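Local coordinates for protein 4-hydroxy-tetrahydrodipicolinate synthase (PDB 2EHH) that probably catalyses the condensation of pyruvate with aspartate semialdehyde to 4-hydroxy-tetrahydrodipicolinate, by way of a Schiff base, in the lysine pathway, at residues E172-L177 / F181-G186; P165-I170 / M195-K200; S189-M194 / E216-A221. One frame throughout, in Å; residues are numbered along the deposited sequence.

All three contacts are largely buried beside the second subunit. Contact 1 joins the helix layer of the TIM barrel to its strand wall, packing a helix onto the strand that follows it, with V174 and L177 partly exposed; contacts 2 and 3 lie within the helix layer and use buried side chains, contact 2 setting the start of helix 167-177 against the end of helix 191-196. Helix 167-177 serves contacts 1 and 2, helix 191-196 contacts 2 and 3. None has a hydrogen bond across it: an aromatic face dominates contact 1, sparse aliphatic contacts make contact 2, and a tight methyl pair marks contact 3. A probable backbone hydrogen bond from A199 N to M194 O links the last two.

Contact 1 of 3, residues E172-L177 / F181-G186; sequences EIVKRL and FSVLSG
Segment 172-177 of helix 167-177 lies over strand 182-185 with V174 and V183 paired at 7.2 Å between CA atoms, and the gap narrows to 6.1 Å between the CA atoms of L177 and F181, where the chain has just turned back. The main side-chain event is a CH-pi contact: L177 CD2 stands over the centre of the F181 ring, 3.3 Å from the centroid and only 4° off the ring normal, so one methyl is nearly equidistant from all six ring carbons. The two side chains run alongside each other in the same direction, and L177 CB rests 3.8 Å from F181 CB. With CG of F181 anti to the backbone N (chi1 -167°), the ring is laid under that methyl. I173 CG2 comes obliquely to F181 CE2 at 3.9 Å and also meets V183 CG2 at 3.6 Å, wedging between ring and valine. V174 CG2 approaches the same V183 methyl from a side chain set at about a right angle, at 4.2 Å. With an alanine here in place of F181, L177 CD2 would lose the ring face beneath it, and a gap would probably open between I173, L177 and the strand. Behind the seam, I173 also touches V144 and M147 of helix 144-153, while V174 meets Y234 of the second subunit. The seam packs the helix of the beta-alpha-beta unit 157-162, 167-177, 182-185 onto the strand that follows it. Its chemistry is wholly apolar, so cohesion rests on methyl-to-ring and methyl-to-methyl fit, without a polar bond to set the register.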
ATOM      1  N   GLU A 172     -15.895  11.581  -7.864  1.00 14.21           N
ATOM      2  CA  GLU A 172     -16.880  10.549  -8.141  1.00 15.62           C
ATOM      3  C   GLU A 172     -18.144  10.732  -7.307  1.00 14.58           C
ATOM      4  O   GLU A 172     -19.251  10.634  -7.829  1.00 14.66           O
ATOM      5  CB  GLU A 172     -16.273   9.172  -7.885  1.00 19.07           C
ATOM      6  CG  GLU A 172     -16.963   8.048  -8.632  1.00 28.25           C
ATOM      7  CD  GLU A 172     -16.758   8.119 -10.141  1.00 30.66           C
ATOM      8  OE1 GLU A 172     -15.589   8.105 -10.595  1.00 33.37           O
ATOM      9  OE2 GLU A 172     -17.766   8.184 -10.876  1.00 35.59           O
ATOM     10  N   ILE A 173     -17.982  10.998  -6.014  1.00 13.98           N
ATOM     11  CA  ILE A 173     -19.133  11.198  -5.136  1.00 14.33           C
ATOM     12  C   ILE A 173     -19.932  12.434  -5.552  1.00 14.75           C
ATOM     13  O   ILE A 173     -21.148  12.369  -5.717  1.00 15.78           O
ATOM     14  CB  ILE A 173     -18.692  11.364  -3.662  1.00 13.92           C
ATOM     15  CG1 ILE A 173     -17.973  10.096  -3.190  1.00 14.12           C
ATOM     16  CG2 ILE A 173     -19.902  11.632  -2.787  1.00 13.43           C
ATOM     17  CD1 ILE A 173     -17.269  10.244  -1.856  1.00 16.14           C
ATOM     18  N   VAL A 174     -19.248  13.561  -5.722  1.00 15.74           N
ATOM     19  CA  VAL A 174     -19.921  14.794  -6.125  1.00 16.01           C
ATOM     20  C   VAL A 174     -20.690  14.604  -7.436  1.00 17.75           C
ATOM     21  O   VAL A 174     -21.849  15.003  -7.557  1.00 17.20           O
ATOM     22  CB  VAL A 174     -18.912  15.948  -6.297  1.00 15.77           C
ATOM     23  CG1 VAL A 174     -19.597  17.159  -6.935  1.00 17.30           C
ATOM     24  CG2 VAL A 174     -18.330  16.327  -4.937  1.00 14.99           C
ATOM     25  N   LYS A 175     -20.043  13.973  -8.409  1.00 19.61           N
ATOM     26  CA  LYS A 175     -20.660  13.747  -9.709  1.00 20.79           C
ATOM     27  C   LYS A 175     -21.830  12.770  -9.685  1.00 20.49           C
ATOM     28  O   LYS A 175     -22.887  13.047 -10.247  1.00 20.56           O
ATOM     29  CB  LYS A 175     -19.610  13.254 -10.711  1.00 21.27           C
ATOM     30  CG  LYS A 175     -20.165  12.988 -12.107  1.00 24.92           C
ATOM     31  CD  LYS A 175     -19.073  12.547 -13.065  1.00 27.19           C
ATOM     32  CE  LYS A 175     -19.636  12.258 -14.447  1.00 28.67           C
ATOM     33  NZ  LYS A 175     -20.302  13.451 -15.033  1.00 29.91           N
ATOM     34  N   ARG A 176     -21.648  11.630  -9.030  1.00 19.13           N
ATOM     35  CA  ARG A 176     -22.697  10.620  -8.985  1.00 18.81           C
ATOM     36  C   ARG A 176     -23.849  10.831  -8.006  1.00 19.10           C
ATOM     37  O   ARG A 176     -25.001  10.596  -8.368  1.00 16.39           O
ATOM     38  CB  ARG A 176     -22.080   9.240  -8.739  1.00 18.59           C
ATOM     39  CG  ARG A 176     -21.150   8.774  -9.844  1.00 20.74           C
ATOM     40  CD  ARG A 176     -20.639   7.383  -9.547  1.00 21.26           C
ATOM     41  NE  ARG A 176     -21.739   6.427  -9.481  1.00 20.45           N
ATOM     42  CZ  ARG A 176     -21.606   5.166  -9.085  1.00 22.30           C
ATOM     43  NH1 ARG A 176     -22.666   4.369  -9.057  1.00 21.01           N
ATOM     44  NH2 ARG A 176     -20.414   4.708  -8.714  1.00 18.51           N
ATOM     45  N   LEU A 177     -23.565  11.265  -6.780  1.00 19.60           N
ATOM     46  CA  LEU A 177     -24.643  11.443  -5.799  1.00 20.55           C
ATOM     47  C   LEU A 177     -25.452  12.716  -5.976  1.00 22.78           C
ATOM     48  O   LEU A 177     -26.546  12.848  -5.433  1.00 20.86           O
ATOM     49  CB  LEU A 177     -24.106  11.359  -4.364  1.00 19.10           C
ATOM     50  CG  LEU A 177     -24.007   9.918  -3.842  1.00 19.80           C
ATOM     51  CD1 LEU A 177     -23.021   9.131  -4.705  1.00 16.47           C
ATOM     52  CD2 LEU A 177     -23.577   9.910  -2.378  1.00 19.67           C
ATOM     53  N   PHE A 181     -26.755  15.860  -1.960  1.00 24.17           N
ATOM     54  CA  PHE A 181     -25.818  15.182  -1.068  1.00 21.23           C
ATOM     55  C   PHE A 181     -24.673  16.124  -0.724  1.00 20.61           C
ATOM     56  O   PHE A 181     -24.261  16.933  -1.550  1.00 20.49           O
ATOM     57  CB  PHE A 181     -25.263  13.935  -1.754  1.00 20.93           C
ATOM     58  CG  PHE A 181     -24.546  13.002  -0.826  1.00 20.71           C
ATOM     59  CD1 PHE A 181     -25.261  12.130  -0.010  1.00 18.70           C
ATOM     60  CD2 PHE A 181     -23.155  12.990  -0.769  1.00 19.83           C
ATOM     61  CE1 PHE A 181     -24.604  11.257   0.850  1.00 18.34           C
ATOM     62  CE2 PHE A 181     -22.485  12.116   0.091  1.00 18.06           C
ATOM     63  CZ  PHE A 181     -23.211  11.249   0.899  1.00 16.03           C
ATOM     64  N   SER A 182     -24.148  16.017   0.489  1.00 18.75           N
ATOM     65  CA  SER A 182     -23.058  16.889   0.890  1.00 19.82           C
ATOM     66  C   SER A 182     -21.785  16.151   1.289  1.00 17.96           C
ATOM     67  O   SER A 182     -21.813  15.244   2.118  1.00 16.34           O
ATOM     68  CB  SER A 182     -23.513  17.782   2.043  1.00 22.49           C
ATOM     69  OG  SER A 182     -22.403  18.386   2.682  1.00 28.41           O
ATOM     70  N   VAL A 183     -20.671  16.536   0.677  1.00 15.63           N
ATOM     71  CA  VAL A 183     -19.385  15.941   1.013  1.00 15.29           C
ATOM     72  C   VAL A 183     -18.646  16.876   1.963  1.00 13.04           C
ATOM     73  O   VAL A 183     -18.503  18.071   1.697  1.00 13.42           O
ATOM     74  CB  VAL A 183     -18.500  15.727  -0.228  1.00 14.91           C
ATOM     75  CG1 VAL A 183     -17.121  15.224   0.204  1.00 14.34           C
ATOM     76  CG2 VAL A 183     -19.158  14.734  -1.171  1.00 15.17           C
ATOM     77  N   LEU A 184     -18.182  16.331   3.079  1.00 13.42           N
ATOM     78  CA  LEU A 184     -17.447  17.119   4.054  1.00 12.25           C
ATOM     79  C   LEU A 184     -16.033  16.569   4.168  1.00 12.52           C
ATOM     80  O   LEU A 184     -15.838  15.357   4.265  1.00 12.04           O
ATOM     81  CB  LEU A 184     -18.139  17.050   5.414  1.00 13.51           C
ATOM     82  CG  LEU A 184     -19.542  17.664   5.480  1.00 13.83           C
ATOM     83  CD1 LEU A 184     -20.198  17.316   6.805  1.00 14.89           C
ATOM     84  CD2 LEU A 184     -19.436  19.173   5.308  1.00 13.61           C
ATOM     85  N   SER A 185     -15.048  17.460   4.146  1.00 13.95           N
ATOM     86  CA  SER A 185     -13.653  17.045   4.264  1.00 13.93           C
ATOM     87  C   SER A 185     -13.397  16.451   5.638  1.00 16.13           C
ATOM     88  O   SER A 185     -13.827  17.003   6.652  1.00 14.54           O
ATOM     89  CB  SER A 185     -12.717  18.235   4.065  1.00 13.27           C
ATOM     90  OG  SER A 185     -11.377  17.869   4.358  1.00 15.08           O
ATOM     91  N   GLY A 186     -12.691  15.326   5.668  1.00 16.89           N
ATOM     92  CA  GLY A 186     -12.375  14.688   6.933  1.00 18.29           C
ATOM     93  C   GLY A 186     -10.910  14.892   7.275  1.00 18.37           C
ATOM     94  O   GLY A 186     -10.355  14.201   8.125  1.00 17.76           O
TER

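Contact 2 of 3, residues P165-I170 / M195-K200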
ATOM      1  N   PRO A 165      -7.282  10.596   1.010  1.00 16.21           N
ATOM      2  CA  PRO A 165      -6.392  11.464   0.233  1.00 17.15           C
ATOM      3  C   PRO A 165      -6.692  11.372  -1.267  1.00 15.93           C
ATOM      4  O   PRO A 165      -6.030  12.009  -2.081  1.00 17.28           O
ATOM      5  CB  PRO A 165      -5.012  10.916   0.570  1.00 17.82           C
ATOM      6  CG  PRO A 165      -5.279   9.442   0.629  1.00 18.46           C
ATOM      7  CD  PRO A 165      -6.576   9.373   1.435  1.00 18.36           C
ATOM      8  N   ASN A 166      -7.700  10.584  -1.622  1.00 15.34           N
ATOM      9  CA  ASN A 166      -8.064  10.386  -3.021  1.00 14.43           C
ATOM     10  C   ASN A 166      -9.080  11.410  -3.541  1.00 13.40           C
ATOM     11  O   ASN A 166     -10.287  11.229  -3.383  1.00 12.46           O
ATOM     12  CB  ASN A 166      -8.616   8.968  -3.200  1.00 15.85           C
ATOM     13  CG  ASN A 166      -8.911   8.634  -4.651  1.00 18.48           C
ATOM     14  OD1 ASN A 166      -8.721   9.460  -5.537  1.00 19.00           O
ATOM     15  ND2 ASN A 166      -9.381   7.418  -4.894  1.00 19.72           N
ATOM     16  N   MET A 167      -8.593  12.479  -4.173  1.00 13.38           N
ATOM     17  CA  MET A 167      -9.492  13.507  -4.701  1.00 13.69           C
ATOM     18  C   MET A 167     -10.425  12.927  -5.754  1.00 13.64           C
ATOM     19  O   MET A 167     -11.545  13.402  -5.934  1.00 14.64           O
ATOM     20  CB  MET A 167      -8.697  14.668  -5.310  1.00 13.00           C
ATOM     21  CG  MET A 167      -7.833  15.421  -4.307  1.00 15.75           C
ATOM     22  SD  MET A 167      -8.782  16.148  -2.943  1.00 14.32           S
ATOM     23  CE  MET A 167      -8.605  14.855  -1.685  1.00 17.22           C
ATOM     24  N   ASP A 168      -9.959  11.901  -6.454  1.00 14.74           N
ATOM     25  CA  ASP A 168     -10.768  11.261  -7.481  1.00 17.48           C
ATOM     26  C   ASP A 168     -12.043  10.675  -6.889  1.00 17.25           C
ATOM     27  O   ASP A 168     -13.083  10.634  -7.547  1.00 16.57           O
ATOM     28  CB  ASP A 168      -9.978  10.152  -8.153  1.00 23.89           C
ATOM     29  CG  ASP A 168      -9.880  10.340  -9.635  1.00 31.97           C
ATOM     30  OD1 ASP A 168     -10.941  10.354 -10.307  1.00 35.26           O
ATOM     31  OD2 ASP A 168      -8.738  10.477 -10.124  1.00 35.40           O
ATOM     32  N   ARG A 169     -11.956  10.197  -5.653  1.00 15.02           N
ATOM     33  CA  ARG A 169     -13.127   9.633  -4.995  1.00 13.97           C
ATOM     34  C   ARG A 169     -14.111  10.771  -4.725  1.00 11.70           C
ATOM     35  O   ARG A 169     -15.319  10.612  -4.885  1.00 12.59           O
ATOM     36  CB  ARG A 169     -12.726   8.953  -3.683  1.00 14.06           C
ATOM     37  CG  ARG A 169     -13.903   8.449  -2.856  1.00 13.56           C
ATOM     38  CD  ARG A 169     -13.418   7.835  -1.551  1.00 13.18           C
ATOM     39  NE  ARG A 169     -14.508   7.647  -0.600  1.00 12.96           N
ATOM     40  CZ  ARG A 169     -15.347   6.618  -0.607  1.00 15.26           C
ATOM     41  NH1 ARG A 169     -15.229   5.659  -1.519  1.00 13.63           N
ATOM     42  NH2 ARG A 169     -16.314   6.552   0.307  1.00 13.85           N
ATOM     43  N   ILE A 170     -13.590  11.924  -4.324  1.00 11.70           N
ATOM     44  CA  ILE A 170     -14.445  13.075  -4.063  1.00 12.65           C
ATOM     45  C   ILE A 170     -15.165  13.457  -5.367  1.00 13.36           C
ATOM     46  O   ILE A 170     -16.373  13.713  -5.374  1.00 12.70           O
ATOM     47  CB  ILE A 170     -13.620  14.284  -3.546  1.00 14.56           C
ATOM     48  CG1 ILE A 170     -12.846  13.888  -2.280  1.00 13.79           C
ATOM     49  CG2 ILE A 170     -14.535  15.466  -3.269  1.00 10.94           C
ATOM     50  CD1 ILE A 170     -13.712  13.305  -1.159  1.00 13.41           C
ATOM     51  N   MET A 195     -12.958  21.318  -1.361  1.00 11.07           N
ATOM     52  CA  MET A 195     -14.009  22.304  -1.586  1.00 12.63           C
ATOM     53  C   MET A 195     -13.928  22.879  -3.000  1.00 12.75           C
ATOM     54  O   MET A 195     -14.942  23.259  -3.585  1.00 12.92           O
ATOM     55  CB  MET A 195     -13.952  23.397  -0.518  1.00 12.56           C
ATOM     56  CG  MET A 195     -14.432  22.885   0.839  1.00 15.48           C
ATOM     57  SD  MET A 195     -14.514  24.129   2.133  1.00 19.22           S
ATOM     58  CE  MET A 195     -16.081  24.937   1.701  1.00 16.87           C
ATOM     59  N   ALA A 196     -12.725  22.919  -3.561  1.00 12.55           N
ATOM     60  CA  ALA A 196     -12.570  23.415  -4.926  1.00 12.61           C
ATOM     61  C   ALA A 196     -13.323  22.460  -5.858  1.00 13.16           C
ATOM     62  O   ALA A 196     -13.785  22.853  -6.928  1.00 14.44           O
ATOM     63  CB  ALA A 196     -11.091  23.478  -5.300  1.00 12.19           C
ATOM     64  N   LEU A 197     -13.458  21.205  -5.426  1.00 12.71           N
ATOM     65  CA  LEU A 197     -14.162  20.184  -6.198  1.00 12.20           C
ATOM     66  C   LEU A 197     -15.653  20.085  -5.879  1.00 12.43           C
ATOM     67  O   LEU A 197     -16.379  19.332  -6.527  1.00 13.98           O
ATOM     68  CB  LEU A 197     -13.512  18.814  -5.978  1.00 11.47           C
ATOM     69  CG  LEU A 197     -12.218  18.526  -6.744  1.00 12.53           C
ATOM     70  CD1 LEU A 197     -11.525  17.298  -6.156  1.00 13.06           C
ATOM     71  CD2 LEU A 197     -12.544  18.301  -8.214  1.00 13.55           C
ATOM     72  N   GLY A 198     -16.113  20.820  -4.874  1.00 13.16           N
ATOM     73  CA  GLY A 198     -17.529  20.769  -4.545  1.00 13.76           C
ATOM     74  C   GLY A 198     -17.910  20.375  -3.125  1.00 14.78           C
ATOM     75  O   GLY A 198     -19.104  20.317  -2.808  1.00 15.39           O
ATOM     76  N   ALA A 199     -16.925  20.090  -2.271  1.00 14.10           N
ATOM     77  CA  ALA A 199     -17.216  19.723  -0.881  1.00 14.46           C
ATOM     78  C   ALA A 199     -17.866  20.948  -0.251  1.00 15.89           C
ATOM     79  O   ALA A 199     -17.590  22.073  -0.663  1.00 15.25           O
ATOM     80  CB  ALA A 199     -15.935  19.366  -0.142  1.00 13.61           C
ATOM     81  N   LYS A 200     -18.712  20.741   0.751  1.00 16.27           N
ATOM     82  CA  LYS A 200     -19.414  21.858   1.367  1.00 17.40           C
ATOM     83  C   LYS A 200     -18.887  22.323   2.718  1.00 18.46           C
ATOM     84  O   LYS A 200     -19.456  23.224   3.341  1.00 15.64           O
ATOM     85  CB  LYS A 200     -20.901  21.513   1.463  1.00 19.75           C
ATOM     86  CG  LYS A 200     -21.532  21.286   0.092  1.00 21.85           C
ATOM     87  CD  LYS A 200     -22.963  20.802   0.196  1.00 26.58           C
ATOM     88  CE  LYS A 200     -23.572  20.581  -1.184  1.00 26.66           C
ATOM     89  NZ  LYS A 200     -24.951  20.010  -1.093  1.00 26.97           N
TER
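No ring or planar side chain comes between M167, I170 and L197; the flat group that meets the other segment is the peptide carbonyl of M167, whose O lies 3.9 Å from L197 CD1. That same methyl reaches M167 CB at 4.0 Å, so L197 touches backbone and side chain of the first helical turn. With CG beside its own backbone N (chi1 -78°) and CD1 extended beyond it (chi2 166°), L197 reaches M167. One turn on, I170 CG2 meets L197 CB more loosely at 4.4 Å. The M167 side chain bends at chi2 and chi3 and takes its thioether end away from L197, to P193 and M194 and to M167 of the second subunit. At the start of helix 167-177 the N166 amide acts as N-cap: OD1 accepts from D168 N at 2.9 Å and from R169 N at 3.3 Å, both weak and bent. The other helix ends in a Schellman motif at G198, where G198 N hydrogen-bonds to M195 O at 3.0 Å and A199 N probably to M194 O at 3.0 Å; with phi at 123°, a side chain there would jam against the preceding carbonyl O. A helix start thus faces a helix end in the barrel's outer layer. Beyond L197 lies the second subunit: its H233 packs on L197, its Y234 OH hydrogen-bonds to L197 O and its R230 NH1 to A196 O. The polar termini are therefore served by capping within the chain and by the neighbouring subunit, while the seam itself is sparsely aliphatic, focused on L197.

Contact 3 of 3, residues S189-M194 / E216-A221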
ATOM      1  N   SER A 189      -5.903  19.443   6.057  1.00 11.51           N
ATOM      2  CA  SER A 189      -5.005  19.761   4.955  1.00 14.59           C
ATOM      3  C   SER A 189      -5.640  19.597   3.581  1.00 12.56           C
ATOM      4  O   SER A 189      -5.122  20.116   2.599  1.00 13.18           O
ATOM      5  CB  SER A 189      -3.754  18.886   5.031  1.00 16.84           C
ATOM      6  OG  SER A 189      -2.933  19.289   6.110  1.00 24.96           O
ATOM      7  N   LEU A 190      -6.759  18.885   3.512  1.00 12.01           N
ATOM      8  CA  LEU A 190      -7.416  18.639   2.229  1.00 12.28           C
ATOM      9  C   LEU A 190      -8.707  19.421   2.006  1.00 12.41           C
ATOM     10  O   LEU A 190      -9.349  19.288   0.965  1.00 13.36           O
ATOM     11  CB  LEU A 190      -7.700  17.141   2.083  1.00 11.76           C
ATOM     12  CG  LEU A 190      -6.461  16.258   2.256  1.00 12.53           C
ATOM     13  CD1 LEU A 190      -6.848  14.785   2.192  1.00 10.78           C
ATOM     14  CD2 LEU A 190      -5.442  16.607   1.177  1.00 12.28           C
ATOM     15  N   THR A 191      -9.089  20.234   2.980  1.00 13.48           N
ATOM     16  CA  THR A 191     -10.313  21.014   2.862  1.00 13.24           C
ATOM     17  C   THR A 191     -10.338  21.894   1.612  1.00 13.50           C
ATOM     18  O   THR A 191     -11.319  21.892   0.870  1.00 14.14           O
ATOM     19  CB  THR A 191     -10.513  21.889   4.106  1.00 13.11           C
ATOM     20  OG1 THR A 191     -10.628  21.040   5.257  1.00 13.70           O
ATOM     21  CG2 THR A 191     -11.782  22.731   3.976  1.00 14.40           C
ATOM     22  N   LEU A 192      -9.258  22.631   1.371  1.00 13.36           N
ATOM     23  CA  LEU A 192      -9.207  23.517   0.209  1.00 13.31           C
ATOM     24  C   LEU A 192      -9.408  22.764  -1.109  1.00 13.23           C
ATOM     25  O   LEU A 192     -10.333  23.067  -1.864  1.00 12.29           O
ATOM     26  CB  LEU A 192      -7.889  24.303   0.194  1.00 13.01           C
ATOM     27  CG  LEU A 192      -7.764  25.420  -0.851  1.00 16.45           C
ATOM     28  CD1 LEU A 192      -6.709  26.428  -0.400  1.00 15.89           C
ATOM     29  CD2 LEU A 192      -7.412  24.826  -2.213  1.00 11.51           C
ATOM     30  N   PRO A 193      -8.554  21.767  -1.405  1.00 13.01           N
ATOM     31  CA  PRO A 193      -8.761  21.051  -2.670  1.00 12.56           C
ATOM     32  C   PRO A 193     -10.118  20.345  -2.764  1.00 12.75           C
ATOM     33  O   PRO A 193     -10.719  20.284  -3.834  1.00 12.02           O
ATOM     34  CB  PRO A 193      -7.570  20.084  -2.733  1.00 12.76           C
ATOM     35  CG  PRO A 193      -7.192  19.883  -1.269  1.00 12.49           C
ATOM     36  CD  PRO A 193      -7.353  21.278  -0.702  1.00 13.28           C
ATOM     37  N   MET A 194     -10.616  19.815  -1.651  1.00 12.52           N
ATOM     38  CA  MET A 194     -11.908  19.140  -1.688  1.00 10.32           C
ATOM     39  C   MET A 194     -13.040  20.132  -1.954  1.00 12.02           C
ATOM     40  O   MET A 194     -13.984  19.826  -2.685  1.00 12.53           O
ATOM     41  CB  MET A 194     -12.179  18.402  -0.377  1.00 10.28           C
ATOM     42  CG  MET A 194     -11.445  17.083  -0.253  1.00 13.06           C
ATOM     43  SD  MET A 194     -12.224  16.028   0.974  1.00 14.27           S
ATOM     44  CE  MET A 194     -10.898  14.769   1.202  1.00 12.80           C
ATOM     45  N   GLU A 216     -12.663  31.090   8.562  1.00 19.31           N
ATOM     46  CA  GLU A 216     -12.327  32.007   7.476  1.00 21.50           C
ATOM     47  C   GLU A 216     -11.919  31.255   6.212  1.00 20.41           C
ATOM     48  O   GLU A 216     -12.263  31.663   5.105  1.00 19.08           O
ATOM     49  CB  GLU A 216     -11.191  32.945   7.897  1.00 24.95           C
ATOM     50  CG  GLU A 216     -11.541  33.875   9.049  1.00 32.85           C
ATOM     51  CD  GLU A 216     -10.413  34.838   9.394  1.00 36.47           C
ATOM     52  OE1 GLU A 216     -10.534  35.567  10.406  1.00 40.26           O
ATOM     53  OE2 GLU A 216      -9.409  34.870   8.653  1.00 38.53           O
ATOM     54  N   LEU A 217     -11.176  30.162   6.377  1.00 18.98           N
ATOM     55  CA  LEU A 217     -10.750  29.367   5.231  1.00 19.46           C
ATOM     56  C   LEU A 217     -12.002  28.849   4.525  1.00 19.19           C
ATOM     57  O   LEU A 217     -12.131  28.951   3.305  1.00 18.65           O
ATOM     58  CB  LEU A 217      -9.868  28.196   5.695  1.00 19.80           C
ATOM     59  CG  LEU A 217      -9.357  27.147   4.690  1.00 21.69           C
ATOM     60  CD1 LEU A 217     -10.502  26.275   4.220  1.00 25.33           C
ATOM     61  CD2 LEU A 217      -8.685  27.822   3.512  1.00 21.73           C
ATOM     62  N   ILE A 218     -12.928  28.308   5.310  1.00 19.61           N
ATOM     63  CA  ILE A 218     -14.173  27.770   4.779  1.00 20.76           C
ATOM     64  C   ILE A 218     -15.026  28.816   4.054  1.00 21.67           C
ATOM     65  O   ILE A 218     -15.542  28.553   2.969  1.00 19.88           O
ATOM     66  CB  ILE A 218     -15.027  27.141   5.903  1.00 23.04           C
ATOM     67  CG1 ILE A 218     -14.268  25.977   6.541  1.00 24.78           C
ATOM     68  CG2 ILE A 218     -16.358  26.668   5.346  1.00 23.34           C
ATOM     69  CD1 ILE A 218     -13.836  24.921   5.555  1.00 24.78           C
ATOM     70  N   ARG A 219     -15.190  29.993   4.647  1.00 22.48           N
ATOM     71  CA  ARG A 219     -15.994  31.019   3.992  1.00 25.13           C
ATOM     72  C   ARG A 219     -15.372  31.492   2.677  1.00 23.14           C
ATOM     73  O   ARG A 219     -16.080  31.727   1.701  1.00 23.48           O
ATOM     74  CB  ARG A 219     -16.252  32.194   4.945  1.00 28.70           C
ATOM     75  CG  ARG A 219     -17.514  31.978   5.789  1.00 34.45           C
ATOM     76  CD  ARG A 219     -17.821  33.130   6.738  1.00 38.45           C
ATOM     77  NE  ARG A 219     -16.885  33.180   7.857  1.00 42.20           N
ATOM     78  CZ  ARG A 219     -17.003  34.001   8.894  1.00 41.74           C
ATOM     79  NH1 ARG A 219     -18.021  34.846   8.958  1.00 42.92           N
ATOM     80  NH2 ARG A 219     -16.102  33.979   9.869  1.00 41.84           N
ATOM     81  N   ALA A 220     -14.049  31.614   2.645  1.00 21.36           N
ATOM     82  CA  ALA A 220     -13.370  32.033   1.426  1.00 20.11           C
ATOM     83  C   ALA A 220     -13.655  31.014   0.322  1.00 20.28           C
ATOM     84  O   ALA A 220     -13.961  31.379  -0.817  1.00 18.49           O
ATOM     85  CB  ALA A 220     -11.875  32.135   1.670  1.00 20.53           C
ATOM     86  N   ALA A 221     -13.560  29.731   0.668  1.00 19.17           N
ATOM     87  CA  ALA A 221     -13.812  28.667  -0.298  1.00 20.01           C
ATOM     88  C   ALA A 221     -15.268  28.663  -0.734  1.00 19.95           C
ATOM     89  O   ALA A 221     -15.567  28.512  -1.917  1.00 18.43           O
ATOM     90  CB  ALA A 221     -13.445  27.309   0.298  1.00 20.01           C
TER
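Two neighbouring outer helices of the TIM barrel meet here: the short helix 191-196, which follows strand 182-185, and helix 211-223, which follows strand 201-204. T191 carries the contact through its methyl. CG2 sits 3.4 Å from I218 CD1, closer than usual van der Waals packing, with the two side chains crossing at about a right angle. The same methyl lies 3.8 Å from L217 CD1, and here the side chains slide past each other in opposite directions. T191 CG2 therefore rests against a notch formed by the CD1 methyls of two successive residues. The torsions explain the reach: I218 is folded at both chi1 (-62°) and chi2 (-56°), which brings CD1 round toward T191, though its CB does not point at the other helix. In T191, CG2 stands opposite the backbone N and faces helix 211-223, while OG1 lies beside that N, where weak hydrogen bonds tie it to S185 OG, D187 O and D188 O. On the barrel side, V202 of strand 201-204 touches both T191 and I218; L217 packs on I232 of helix 226-242, and I218 on M195. Threonine thus splits its work: its hydroxyl makes weak bonds to the end of strand 182-185 and the loop after it, while its methyl packs against helix 211-223. Since the bonds to OG1 are all weak, the packing of CG2 probably contributes to fixing the rotation of T191.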